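Local coordinates for protein transcription regulator, Crp family (Thermus thermophilus, PDB 4EV0) that activates transcription from six promoters in a cAMP-dependent manner, binding cAMP and specific DNA sequences as a homodimer, at residues V146-A149 with L150-L154; S176-T179 with V180-L184; L184-L187 with A188-V192. All coordinates share one frame; numbering follows the deposited sequence.

Contact 1 of 3, residues V146-A149 with L150-L154; sequences VAYA and LLKLL
Tyr-148 and Lys-152 make an i to i+4 contact within one helix, near the C-terminal end of helix 139-154 in the DNA-binding domain. The touch is a CH-pi interaction: Lys-152 CD stands 4.1 Å from the centroid of the Tyr-148 ring and 29° off its normal, over the face. It leans toward one rim, as its closest approach, 3.6 Å, is to Tyr-148 CE2. The first two torsions of Lys-152 (chi1 -99°, chi2 151°) put CD over the ring, and the bend at chi3 only redirects CE and NZ beyond it. Beneath them Lys-152 N bonds to Tyr-148 O at 2.8 Å, and Leu-151 N to Ala-147 O at 2.8 Å. The phenol OH is hydrogen-bonded to Glu-209 of the second subunit, whose Phe-213 stacks on the ring. Replacing Tyr-148 by an alanine removes the phenol, which would probably leave Glu-209 of the second subunit without its hydroxyl partner and Lys-152 CD without a ring face to lie on. On other sides of the helix, Ala-149 packs on helix 166-173 and Leu-150 on helix 177-189, as expected of the first helix of a Crp-type winged helix-turn-helix domain.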
loop_
_atom_site.group_PDB
_atom_site.type_symbol
_atom_site.label_atom_id
_atom_site.label_comp_id
_atom_site.label_asym_id
_atom_site.label_seq_id
_atom_site.Cartn_x
_atom_site.Cartn_y
_atom_site.Cartn_z
ATOM N N VAL B 146 17.382 -5.923 -12.774
ATOM C CA VAL B 146 17.167 -6.533 -14.073
ATOM C C VAL B 146 18.493 -7.030 -14.664
ATOM O O VAL B 146 18.549 -8.129 -15.205
ATOM C CB VAL B 146 16.417 -5.570 -15.013
ATOM C CG1 VAL B 146 16.337 -6.132 -16.419
ATOM C CG2 VAL B 146 15.011 -5.296 -14.449
ATOM N N ALA B 147 19.554 -6.238 -14.517
ATOM C CA ALA B 147 20.883 -6.638 -14.956
ATOM C C ALA B 147 21.281 -7.922 -14.236
ATOM O O ALA B 147 21.724 -8.873 -14.866
ATOM C CB ALA B 147 21.895 -5.532 -14.696
ATOM N N TYR B 148 21.081 -7.963 -12.922
ATOM C CA TYR B 148 21.419 -9.140 -12.120
ATOM C C TYR B 148 20.662 -10.386 -12.573
ATOM O O TYR B 148 21.236 -11.477 -12.638
ATOM C CB TYR B 148 21.090 -8.866 -10.664
ATOM C CG TYR B 148 21.342 -10.009 -9.694
ATOM C CD1 TYR B 148 22.636 -10.451 -9.421
ATOM C CD2 TYR B 148 20.279 -10.611 -9.012
ATOM C CE1 TYR B 148 22.868 -11.476 -8.510
ATOM C CE2 TYR B 148 20.496 -11.628 -8.100
ATOM C CZ TYR B 148 21.791 -12.055 -7.846
ATOM O OH TYR B 148 21.998 -13.072 -6.930
ATOM N N ALA B 149 19.373 -10.223 -12.869
ATOM C CA ALA B 149 18.581 -11.309 -13.429
ATOM C C ALA B 149 19.228 -11.880 -14.712
ATOM O O ALA B 149 19.362 -13.098 -14.875
ATOM C CB ALA B 149 17.156 -10.828 -13.718
ATOM N N LEU B 150 19.610 -10.988 -15.623
ATOM C CA LEU B 150 20.280 -11.367 -16.860
ATOM C C LEU B 150 21.610 -12.057 -16.553
ATOM O O LEU B 150 21.964 -13.060 -17.174
ATOM C CB LEU B 150 20.540 -10.116 -17.695
ATOM C CG LEU B 150 19.335 -9.500 -18.391
ATOM C CD1 LEU B 150 19.698 -8.163 -19.045
ATOM C CD2 LEU B 150 18.790 -10.496 -19.401
ATOM N N LEU B 151 22.342 -11.496 -15.598
ATOM C CA LEU B 151 23.576 -12.103 -15.116
ATOM C C LEU B 151 23.323 -13.559 -14.720
ATOM O O LEU B 151 24.086 -14.457 -15.093
ATOM C CB LEU B 151 24.082 -11.328 -13.911
ATOM C CG LEU B 151 25.576 -11.168 -13.731
ATOM C CD1 LEU B 151 25.785 -10.095 -12.689
ATOM C CD2 LEU B 151 26.221 -12.479 -13.294
ATOM N N LYS B 152 22.232 -13.780 -13.985
ATOM C CA LYS B 152 21.871 -15.113 -13.523
ATOM C C LYS B 152 21.706 -16.124 -14.669
ATOM O O LYS B 152 22.032 -17.305 -14.522
ATOM C CB LYS B 152 20.608 -15.061 -12.653
ATOM C CG LYS B 152 20.915 -15.089 -11.161
ATOM C CD LYS B 152 19.865 -14.373 -10.324
ATOM C CE LYS B 152 18.742 -15.317 -9.954
ATOM N NZ LYS B 152 17.832 -14.695 -8.959
ATOM N N LEU B 153 21.190 -15.655 -15.802
ATOM C CA LEU B 153 21.036 -16.496 -16.989
ATOM C C LEU B 153 22.390 -16.741 -17.640
ATOM O O LEU B 153 22.682 -17.842 -18.073
ATOM C CB LEU B 153 20.096 -15.847 -18.006
ATOM C CG LEU B 153 18.639 -15.613 -17.588
ATOM C CD1 LEU B 153 17.892 -14.850 -18.674
ATOM C CD2 LEU B 153 17.922 -16.924 -17.270
ATOM N N LEU B 154 23.216 -15.702 -17.704
ATOM C CA LEU B 154 24.579 -15.863 -18.172
ATOM C C LEU B 154 25.309 -16.930 -17.373
ATOM O O LEU B 154 26.159 -17.647 -17.912
ATOM C CB LEU B 154 25.353 -14.546 -18.072
ATOM C CG LEU B 154 25.371 -13.651 -19.310
ATOM C CD1 LEU B 154 26.208 -12.407 -19.047
ATOM C CD2 LEU B 154 25.885 -14.415 -20.535
#

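Contact 2 of 3, residues S176-T179 with V180-L184; sequences SRET and VSRVL
The guanidinium of Arg-177 meets Ser-181 OG at its edge, near its own plane, while Glu-178 CB lies 4.0 Å above one face, offset toward the rim. The edge contact is a weak hydrogen bond, 3.4 Å from Arg-177 NH1 to Ser-181 OG with an N-H...O angle of 141°. Bends at chi2 (-88°) and chi3 (-37°) turn the arginine along the helix toward its C-terminal end, bringing NH1 to the serine one turn on. Ser-181 OG has a further partner in His-166 ND1 of helix 166-173, to which it is hydrogen-bonded. The second guanidinium, that of Arg-182, approaches Thr-179 CG2 obliquely, its NH1 3.9 Å from that methyl. Nearer its root, Arg-182 CG passes 3.2 Å from Glu-178 O, the carbonyl oxygen that also accepts the hydrogen bond of Arg-182 N. At the start of the helix Ser-176 occupies the N-cap position, and its OG shares a hydrogen bond of 3.0 Å with Thr-179 OG1. The inward face is apolar: Val-180 and Val-183 both pack on Val-146 of helix 139-154. Backbone bonds continue the helix, the shortest being Val-183 N to Thr-179 O at 2.7 Å. Polar and charged side chains outside, with valines inside, fit the second helix of the predicted helix-turn-helix motif, the recognition helix that Crp-family proteins place in the DNA major groove.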
loop_
_atom_site.group_PDB
_atom_site.type_symbol
_atom_site.label_atom_id
_atom_site.label_comp_id
_atom_site.label_asym_id
_atom_site.label_seq_id
_atom_site.Cartn_x
_atom_site.Cartn_y
_atom_site.Cartn_z
ATOM N N SER B 176 8.017 -5.384 -12.349
ATOM C CA SER B 176 6.912 -5.532 -13.291
ATOM C C SER B 176 7.440 -5.781 -14.702
ATOM O O SER B 176 8.609 -5.491 -15.001
ATOM C CB SER B 176 6.026 -4.290 -13.293
ATOM O OG SER B 176 6.626 -3.241 -14.024
ATOM N N ARG B 177 6.579 -6.326 -15.560
ATOM C CA ARG B 177 6.904 -6.514 -16.971
ATOM C C ARG B 177 7.249 -5.160 -17.616
ATOM O O ARG B 177 8.226 -5.051 -18.373
ATOM C CB ARG B 177 5.737 -7.216 -17.698
ATOM C CG ARG B 177 6.060 -7.836 -19.082
ATOM C CD ARG B 177 5.881 -6.831 -20.222
ATOM N NE ARG B 177 4.744 -5.937 -19.983
ATOM C CZ ARG B 177 4.636 -4.704 -20.486
ATOM N NH1 ARG B 177 5.594 -4.214 -21.273
ATOM N NH2 ARG B 177 3.568 -3.963 -20.208
ATOM N N GLU B 178 6.471 -4.131 -17.282
ATOM C CA GLU B 178 6.673 -2.804 -17.854
ATOM C C GLU B 178 8.044 -2.211 -17.537
ATOM O O GLU B 178 8.680 -1.614 -18.404
ATOM C CB GLU B 178 5.581 -1.826 -17.423
ATOM C CG GLU B 178 5.739 -0.453 -18.075
ATOM C CD GLU B 178 4.816 0.600 -17.481
ATOM O OE1 GLU B 178 4.094 0.284 -16.507
ATOM O OE2 GLU B 178 4.821 1.744 -17.991
ATOM N N THR B 179 8.504 -2.359 -16.299
ATOM C CA THR B 179 9.802 -1.783 -15.950
ATOM C C THR B 179 10.956 -2.597 -16.543
ATOM O O THR B 179 12.005 -2.038 -16.868
ATOM C CB THR B 179 9.990 -1.539 -14.422
ATOM O OG1 THR B 179 9.576 -2.690 -13.679
ATOM C CG2 THR B 179 9.183 -0.320 -13.969
ATOM N N VAL B 180 10.753 -3.908 -16.702
ATOM C CA VAL B 180 11.725 -4.748 -17.389
ATOM C C VAL B 180 11.914 -4.273 -18.828
ATOM O O VAL B 180 13.055 -4.197 -19.320
ATOM C CB VAL B 180 11.365 -6.268 -17.347
ATOM C CG1 VAL B 180 12.026 -7.024 -18.511
ATOM C CG2 VAL B 180 11.790 -6.886 -16.012
ATOM N N SER B 181 10.811 -3.923 -19.489
ATOM C CA SER B 181 10.913 -3.421 -20.857
ATOM C C SER B 181 11.608 -2.071 -20.854
ATOM O O SER B 181 12.458 -1.803 -21.699
ATOM C CB SER B 181 9.546 -3.329 -21.549
ATOM O OG SER B 181 8.942 -4.605 -21.643
ATOM N N ARG B 182 11.252 -1.228 -19.894
ATOM C CA ARG B 182 11.896 0.073 -19.751
ATOM C C ARG B 182 13.402 -0.080 -19.551
ATOM O O ARG B 182 14.194 0.603 -20.193
ATOM C CB ARG B 182 11.294 0.847 -18.580
ATOM C CG ARG B 182 9.864 1.323 -18.800
ATOM C CD ARG B 182 9.361 2.120 -17.584
ATOM N NE ARG B 182 10.221 3.270 -17.283
ATOM C CZ ARG B 182 10.301 3.861 -16.091
ATOM N NH1 ARG B 182 9.574 3.400 -15.075
ATOM N NH2 ARG B 182 11.111 4.904 -15.911
ATOM N N VAL B 183 13.783 -0.984 -18.657
ATOM C CA VAL B 183 15.192 -1.239 -18.380
ATOM C C VAL B 183 15.930 -1.837 -19.573
ATOM O O VAL B 183 17.040 -1.415 -19.902
ATOM C CB VAL B 183 15.375 -2.171 -17.163
ATOM C CG1 VAL B 183 16.833 -2.645 -17.066
ATOM C CG2 VAL B 183 14.948 -1.460 -15.888
ATOM N N LEU B 184 15.307 -2.813 -20.227
ATOM C CA LEU B 184 15.901 -3.439 -21.402
ATOM C C LEU B 184 16.103 -2.448 -22.539
ATOM O O LEU B 184 17.101 -2.515 -23.256
ATOM C CB LEU B 184 15.051 -4.615 -21.867
ATOM C CG LEU B 184 15.203 -5.876 -21.026
ATOM C CD1 LEU B 184 14.224 -6.939 -21.499
ATOM C CD2 LEU B 184 16.656 -6.369 -21.109
#

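Contact 3 of 3, residues L184-L187 with A188-V192; sequences LHAL and AEEGV
Glu-190 folds back over the last turn of helix 177-189, and its side chain can be traced along the carbonyl of Ala-186. Its CB lies 3.6 Å from Ala-186 O. CG comes closer, 3.1 Å from that same oxygen, because it sits beside the backbone N (chi1 -59°), and Glu-190 N itself donates to Ala-186 O. CD follows at 3.6 Å from Ala-186 O. At the tip, OE1 is 3.4 Å from Ala-186 O; both are acceptors, so this is proximity without a bond. The carboxylate finds its strongest partner outside these residues: OE2 forms a salt bridge with Arg-143 of helix 139-154. The chain, extended beyond CG, can thus span from the end of one helix to its neighbour.

The backbone turns immediately afterwards. Gly-191 has positive phi (68°), a conformation that favours glycine, and the two bonds back into the last turn define a Schellman motif. One of them joins Gly-191 N to Ala-188 O at 2.9 Å; the other joins Val-192 N to Leu-187 O, also at 2.9 Å and nearly in line with the carbonyl bond. Val-192 is carried back toward the helix by this turn, and its CB stands 4.4 Å from Leu-187 CD2, an apolar touch across the motif. Leu-187 and Val-192 both pack on Ile-211 of helix 205-212, and Val-192 also makes backbone hydrogen bonds with Arg-203.

The chemistry is therefore divided. Backbone N-H groups cap the carbonyls at the helix end, two aliphatic side chains touch on the inner side and meet Ile-211, and a carboxylate is drawn to an arginine on the adjoining helix, which is consistent with the turn into strand 193-196 being held by polar and apolar contacts together.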
loop_
_atom_site.group_PDB
_atom_site.type_symbol
_atom_site.label_atom_id
_atom_site.label_comp_id
_atom_site.label_asym_id
_atom_site.label_seq_id
_atom_site.Cartn_x
_atom_site.Cartn_y
_atom_site.Cartn_z
ATOM N N LEU B 184 15.307 -2.813 -20.227
ATOM C CA LEU B 184 15.901 -3.439 -21.402
ATOM C C LEU B 184 16.103 -2.448 -22.539
ATOM O O LEU B 184 17.101 -2.515 -23.256
ATOM C CB LEU B 184 15.051 -4.615 -21.867
ATOM C CG LEU B 184 15.203 -5.876 -21.026
ATOM C CD1 LEU B 184 14.224 -6.939 -21.499
ATOM C CD2 LEU B 184 16.656 -6.369 -21.109
ATOM N N HIS B 185 15.174 -1.518 -22.704
ATOM C CA HIS B 185 15.350 -0.518 -23.747
ATOM C C HIS B 185 16.514 0.428 -23.434
ATOM O O HIS B 185 17.291 0.772 -24.326
ATOM C CB HIS B 185 14.035 0.196 -24.066
ATOM C CG HIS B 185 13.086 -0.656 -24.857
ATOM N ND1 HIS B 185 13.337 -1.033 -26.163
ATOM C CD2 HIS B 185 11.909 -1.238 -24.519
ATOM C CE1 HIS B 185 12.346 -1.791 -26.599
ATOM N NE2 HIS B 185 11.468 -1.933 -25.622
ATOM N N ALA B 186 16.662 0.799 -22.164
ATOM C CA ALA B 186 17.832 1.564 -21.725
ATOM C C ALA B 186 19.143 0.768 -21.872
ATOM O O ALA B 186 20.158 1.316 -22.305
ATOM C CB ALA B 186 17.655 2.058 -20.302
ATOM N N LEU B 187 19.114 -0.521 -21.527
ATOM C CA LEU B 187 20.293 -1.383 -21.689
ATOM C C LEU B 187 20.686 -1.569 -23.149
ATOM O O LEU B 187 21.868 -1.703 -23.459
ATOM C CB LEU B 187 20.080 -2.746 -21.027
ATOM C CG LEU B 187 20.097 -2.750 -19.496
ATOM C CD1 LEU B 187 19.841 -4.139 -18.915
ATOM C CD2 LEU B 187 21.423 -2.176 -18.972
ATOM N N ALA B 188 19.701 -1.575 -24.046
ATOM C CA ALA B 188 19.984 -1.670 -25.477
ATOM C C ALA B 188 20.573 -0.365 -26.025
ATOM O O ALA B 188 21.503 -0.393 -26.838
ATOM C CB ALA B 188 18.738 -2.073 -26.261
ATOM N N GLU B 189 20.028 0.765 -25.574
ATOM C CA GLU B 189 20.553 2.095 -25.907
ATOM C C GLU B 189 22.014 2.275 -25.457
ATOM O O GLU B 189 22.787 3.005 -26.081
ATOM C CB GLU B 189 19.656 3.183 -25.293
ATOM C CG GLU B 189 20.186 4.613 -25.412
ATOM C CD GLU B 189 19.138 5.659 -25.038
ATOM O OE1 GLU B 189 17.940 5.413 -25.307
ATOM O OE2 GLU B 189 19.511 6.717 -24.474
ATOM N N GLU B 190 22.382 1.593 -24.377
ATOM C CA GLU B 190 23.753 1.607 -23.876
ATOM C C GLU B 190 24.627 0.562 -24.555
ATOM O O GLU B 190 25.785 0.396 -24.203
ATOM C CB GLU B 190 23.766 1.342 -22.374
ATOM C CG GLU B 190 22.975 2.334 -21.551
ATOM C CD GLU B 190 22.966 1.963 -20.083
ATOM O OE1 GLU B 190 21.896 2.093 -19.444
ATOM O OE2 GLU B 190 24.032 1.539 -19.572
ATOM N N GLY B 191 24.052 -0.164 -25.507
ATOM C CA GLY B 191 24.764 -1.219 -26.206
ATOM C C GLY B 191 25.129 -2.444 -25.376
ATOM O O GLY B 191 25.960 -3.251 -25.799
ATOM N N VAL B 192 24.508 -2.599 -24.205
ATOM C CA VAL B 192 24.818 -3.730 -23.326
ATOM C C VAL B 192 24.100 -5.008 -23.777
ATOM O O VAL B 192 24.656 -6.111 -23.709
ATOM C CB VAL B 192 24.496 -3.404 -21.841
ATOM C CG1 VAL B 192 24.863 -4.569 -20.931
ATOM C CG2 VAL B 192 25.241 -2.140 -21.414
#

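How the contacts relate
All three contacts lie in the DNA-binding domain, but on two helices: contact 1 on helix 139-154, contacts 2 and 3 on helix 177-189, where they share Leu-184. Contact 1 is mostly buried, and its aromatic group faces the second subunit. Contacts 2 and 3 are partly buried, with charged side chains outward and aliphatic ones inward. The helices meet through those inward residues: Val-146 CG1 of contact 1 lies 3.6 Å from Val-183 CG1 of contact 2, and Leu-150 CD1 approaches Leu-187 CD1 of contact 3 at 4.0 Å. Contact 2 contains the helix's N-cap, contact 3 its C-terminal Schellman turn, whereas contact 1 adds a CH-pi touch to regular helix.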